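Putative sesquiterpene cyclase (Kitasatospora setae, PDB 4MC3) catalyses the magnesium-dependent 1,11-cyclization of (2E,6E)-farnesyl diphosphate to the sesquiterpene alcohol (2Z,6E)-hedycaryol, releasing diphosphate. Local coordinates at residues F4-P12 against L250-V261. Sequence-based numbering, arbitrary orientation.
Sequences FEIPDFYVP and LQEAVDQVAVLV
Gln251 reads the backbone of Glu5 with both ends of its amide. Glu5 N gives its hydrogen to Gln251 OE1 at 2.7 Å, in the carbonyl plane and on a lone pair, while Gln251 NE2 gives a longer bond of 3.3 Å to Glu5 O. NE2 also reaches Asp255 OD1, one turn on, at 2.9 Å; one bond accepted and two donated settle which end is which, and both NE2 bonds lie near the amide plane. The bend at chi2 (72°) swings the amide off the helix toward Glu5. With an alanine in its place, Glu5 N and O would probably lose both side-chain bonds and Asp255 its amide partner. Val254 splits its methyls: CG2 sits over one face of the Phe4 ring, 3.9 Å from the centroid, in a CH-pi contact, and CG1 meets Pro7 CD at 3.7 Å. Phe4 CG stands between backbone N and carbonyl carbon (chi1 79°), its side chain crossing Val254 at about a right angle, and its CD2 meets Leu250 CD2 at 4.0 Å. Farther along, Pro7 CG rests on Ala258 CB, Ala258 CA lies at the Phe9 ring edge, and Val261 CG1 touches Phe9 CD1. An extended N-terminal segment thus runs along helix 250-282 in the all-helical class I terpene synthase fold.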
loop_
_atom_site.group_PDB
_atom_site.type_symbol
_atom_site.label_atom_id
_atom_site.label_comp_id
_atom_site.label_asym_id
_atom_site.label_seq_id
_atom_site.Cartn_x
_atom_site.Cartn_y
_atom_site.Cartn_z
ATOM N N PHE A 4 -3.892 25.071 10.406
ATOM C CA PHE A 4 -4.916 24.875 9.340
ATOM C C PHE A 4 -6.028 23.936 9.812
ATOM O O PHE A 4 -5.819 23.127 10.723
ATOM C CB PHE A 4 -4.254 24.359 8.046
ATOM C CG PHE A 4 -3.928 22.885 8.057
ATOM C CD1 PHE A 4 -4.872 21.945 7.647
ATOM C CD2 PHE A 4 -2.681 22.433 8.455
ATOM C CE1 PHE A 4 -4.578 20.589 7.648
ATOM C CE2 PHE A 4 -2.381 21.072 8.460
ATOM C CZ PHE A 4 -3.325 20.146 8.052
ATOM N N GLU A 5 -7.201 24.038 9.184
ATOM C CA GLU A 5 -8.338 23.174 9.497
ATOM C C GLU A 5 -8.349 21.954 8.580
ATOM O O GLU A 5 -8.526 22.073 7.370
ATOM C CB GLU A 5 -9.648 23.938 9.329
ATOM C CG GLU A 5 -9.795 25.105 10.291
ATOM C CD GLU A 5 -11.016 25.951 10.001
ATOM O OE1 GLU A 5 -12.056 25.389 9.588
ATOM O OE2 GLU A 5 -10.935 27.182 10.193
ATOM N N ILE A 6 -8.144 20.786 9.175
ATOM C CA ILE A 6 -8.174 19.518 8.460
ATOM C C ILE A 6 -9.529 19.339 7.799
ATOM O O ILE A 6 -10.534 19.443 8.471
ATOM C CB ILE A 6 -7.967 18.337 9.437
ATOM C CG1 ILE A 6 -6.527 18.304 9.954
ATOM C CG2 ILE A 6 -8.323 17.002 8.785
ATOM C CD1 ILE A 6 -5.538 17.683 8.993
ATOM N N PRO A 7 -9.562 19.044 6.490
ATOM C CA PRO A 7 -10.859 18.813 5.849
ATOM C C PRO A 7 -11.685 17.714 6.542
ATOM O O PRO A 7 -11.135 16.824 7.198
ATOM C CB PRO A 7 -10.486 18.395 4.421
ATOM C CG PRO A 7 -9.135 18.986 4.199
ATOM C CD PRO A 7 -8.445 18.914 5.531
ATOM N N ASP A 8 -13.000 17.795 6.404
ATOM C CA ASP A 8 -13.893 16.801 6.993
ATOM C C ASP A 8 -14.082 15.737 5.940
ATOM O O ASP A 8 -15.107 15.670 5.288
ATOM C CB ASP A 8 -15.245 17.418 7.411
ATOM C CG ASP A 8 -15.230 17.945 8.831
ATOM O OD1 ASP A 8 -15.160 17.114 9.766
ATOM O OD2 ASP A 8 -15.292 19.185 9.009
ATOM N N PHE A 9 -13.068 14.902 5.769
ATOM C CA PHE A 9 -13.067 13.949 4.670
ATOM C C PHE A 9 -14.191 12.994 4.905
ATOM O O PHE A 9 -14.345 12.511 6.025
ATOM C CB PHE A 9 -11.771 13.135 4.644
ATOM C CG PHE A 9 -10.543 13.930 4.307
ATOM C CD1 PHE A 9 -10.385 14.489 3.048
ATOM C CD2 PHE A 9 -9.508 14.071 5.233
ATOM C CE1 PHE A 9 -9.222 15.183 2.724
ATOM C CE2 PHE A 9 -8.355 14.768 4.906
ATOM C CZ PHE A 9 -8.213 15.312 3.644
ATOM N N TYR A 10 -14.964 12.730 3.859
ATOM C CA TYR A 10 -16.048 11.773 3.937
ATOM C C TYR A 10 -15.889 10.712 2.856
ATOM O O TYR A 10 -15.609 11.012 1.688
ATOM C CB TYR A 10 -17.419 12.473 3.796
ATOM C CG TYR A 10 -18.571 11.482 3.667
ATOM C CD1 TYR A 10 -19.116 10.863 4.808
ATOM C CD2 TYR A 10 -19.082 11.114 2.410
ATOM C CE1 TYR A 10 -20.136 9.930 4.694
ATOM C CE2 TYR A 10 -20.115 10.185 2.294
ATOM C CZ TYR A 10 -20.625 9.594 3.432
ATOM O OH TYR A 10 -21.658 8.676 3.338
ATOM N N VAL A 11 -16.072 9.468 3.271
ATOM C CA VAL A 11 -16.041 8.325 2.379
ATOM C C VAL A 11 -17.297 7.482 2.650
ATOM O O VAL A 11 -17.618 7.195 3.797
ATOM C CB VAL A 11 -14.755 7.475 2.625
ATOM C CG1 VAL A 11 -14.737 6.331 1.684
ATOM C CG2 VAL A 11 -13.520 8.337 2.406
ATOM N N PRO A 12 -18.015 7.089 1.599
ATOM C CA PRO A 12 -19.335 6.445 1.783
ATOM C C PRO A 12 -19.287 4.975 2.158
ATOM O O PRO A 12 -20.307 4.416 2.579
ATOM C CB PRO A 12 -19.977 6.576 0.410
ATOM C CG PRO A 12 -18.863 6.749 -0.533
ATOM C CD PRO A 12 -17.836 7.536 0.207
ATOM N N LEU A 250 -0.876 27.742 3.595
ATOM C CA LEU A 250 -0.939 26.312 3.938
ATOM C C LEU A 250 -2.364 25.775 3.834
ATOM O O LEU A 250 -2.598 24.681 3.296
ATOM C CB LEU A 250 -0.393 26.074 5.350
ATOM C CG LEU A 250 -0.265 24.628 5.833
ATOM C CD1 LEU A 250 0.414 23.732 4.804
ATOM C CD2 LEU A 250 0.500 24.568 7.148
ATOM N N GLN A 251 -3.318 26.545 4.357
ATOM C CA GLN A 251 -4.725 26.220 4.216
ATOM C C GLN A 251 -5.189 26.152 2.766
ATOM O O GLN A 251 -5.980 25.276 2.408
ATOM C CB GLN A 251 -5.594 27.243 4.944
ATOM C CG GLN A 251 -7.057 26.839 4.986
ATOM C CD GLN A 251 -7.290 25.691 5.938
ATOM O OE1 GLN A 251 -7.051 25.822 7.135
ATOM N NE2 GLN A 251 -7.730 24.543 5.413
ATOM N N GLU A 252 -4.723 27.083 1.943
ATOM C CA GLU A 252 -5.065 27.090 0.543
ATOM C C GLU A 252 -4.507 25.833 -0.146
ATOM O O GLU A 252 -5.164 25.254 -0.977
ATOM C CB GLU A 252 -4.554 28.342 -0.147
ATOM C CG GLU A 252 -5.391 29.578 0.208
ATOM C CD GLU A 252 -4.756 30.896 -0.220
ATOM O OE1 GLU A 252 -3.502 31.030 -0.176
ATOM O OE2 GLU A 252 -5.531 31.807 -0.592
ATOM N N ALA A 253 -3.290 25.436 0.188
ATOM C CA ALA A 253 -2.719 24.217 -0.409
ATOM C C ALA A 253 -3.475 22.963 0.051
ATOM O O ALA A 253 -3.704 22.039 -0.744
ATOM C CB ALA A 253 -1.264 24.101 -0.097
ATOM N N VAL A 254 -3.824 22.918 1.337
ATOM C CA VAL A 254 -4.637 21.845 1.899
ATOM C C VAL A 254 -5.970 21.747 1.182
ATOM O O VAL A 254 -6.446 20.631 0.862
ATOM C CB VAL A 254 -4.855 22.006 3.423
ATOM C CG1 VAL A 254 -5.971 21.089 3.936
ATOM C CG2 VAL A 254 -3.564 21.700 4.160
ATOM N N ASP A 255 -6.602 22.886 0.959
ATOM C CA ASP A 255 -7.918 22.876 0.322
ATOM C C ASP A 255 -7.823 22.337 -1.103
ATOM O O ASP A 255 -8.701 21.635 -1.571
ATOM C CB ASP A 255 -8.530 24.285 0.332
ATOM C CG ASP A 255 -8.838 24.810 1.749
ATOM O OD1 ASP A 255 -8.778 24.018 2.722
ATOM O OD2 ASP A 255 -9.155 26.025 1.889
ATOM N N GLN A 256 -6.739 22.652 -1.786
ATOM C CA GLN A 256 -6.494 22.128 -3.114
ATOM C C GLN A 256 -6.238 20.607 -3.132
ATOM O O GLN A 256 -6.677 19.914 -4.064
ATOM C CB GLN A 256 -5.374 22.892 -3.764
ATOM C CG GLN A 256 -5.821 24.334 -4.038
ATOM C CD GLN A 256 -4.727 25.183 -4.626
ATOM O OE1 GLN A 256 -4.062 25.965 -3.915
ATOM N NE2 GLN A 256 -4.491 25.003 -5.912
ATOM N N VAL A 257 -5.517 20.107 -2.128
ATOM C CA VAL A 257 -5.346 18.663 -1.984
ATOM C C VAL A 257 -6.717 17.993 -1.701
ATOM O O VAL A 257 -7.003 16.925 -2.264
ATOM C CB VAL A 257 -4.278 18.297 -0.938
ATOM C CG1 VAL A 257 -4.288 16.797 -0.658
ATOM C CG2 VAL A 257 -2.906 18.769 -1.389
ATOM N N ALA A 258 -7.566 18.626 -0.877
ATOM C CA ALA A 258 -8.930 18.112 -0.628
ATOM C C ALA A 258 -9.714 17.968 -1.935
ATOM O O ALA A 258 -10.470 17.010 -2.126
ATOM C CB ALA A 258 -9.690 19.016 0.349
ATOM N N VAL A 259 -9.542 18.898 -2.865
ATOM C CA VAL A 259 -10.227 18.794 -4.160
ATOM C C VAL A 259 -9.694 17.575 -4.950
ATOM O O VAL A 259 -10.435 16.801 -5.585
ATOM C CB VAL A 259 -10.059 20.090 -4.964
ATOM C CG1 VAL A 259 -10.496 19.910 -6.412
ATOM C CG2 VAL A 259 -10.823 21.229 -4.285
ATOM N N LEU A 260 -8.392 17.391 -4.895
ATOM C CA LEU A 260 -7.758 16.212 -5.520
ATOM C C LEU A 260 -8.246 14.912 -4.924
ATOM O O LEU A 260 -8.451 13.935 -5.652
ATOM C CB LEU A 260 -6.229 16.248 -5.419
ATOM C CG LEU A 260 -5.337 16.337 -6.640
ATOM C CD1 LEU A 260 -3.936 15.934 -6.218
ATOM C CD2 LEU A 260 -5.804 15.458 -7.774
ATOM N N VAL A 261 -8.328 14.868 -3.600
ATOM C CA VAL A 261 -8.868 13.702 -2.906
ATOM C C VAL A 261 -10.295 13.380 -3.364
ATOM O O VAL A 261 -10.637 12.212 -3.623
ATOM C CB VAL A 261 -8.819 13.884 -1.365
ATOM C CG1 VAL A 261 -9.579 12.812 -0.614
ATOM C CG2 VAL A 261 -7.391 13.918 -0.846
#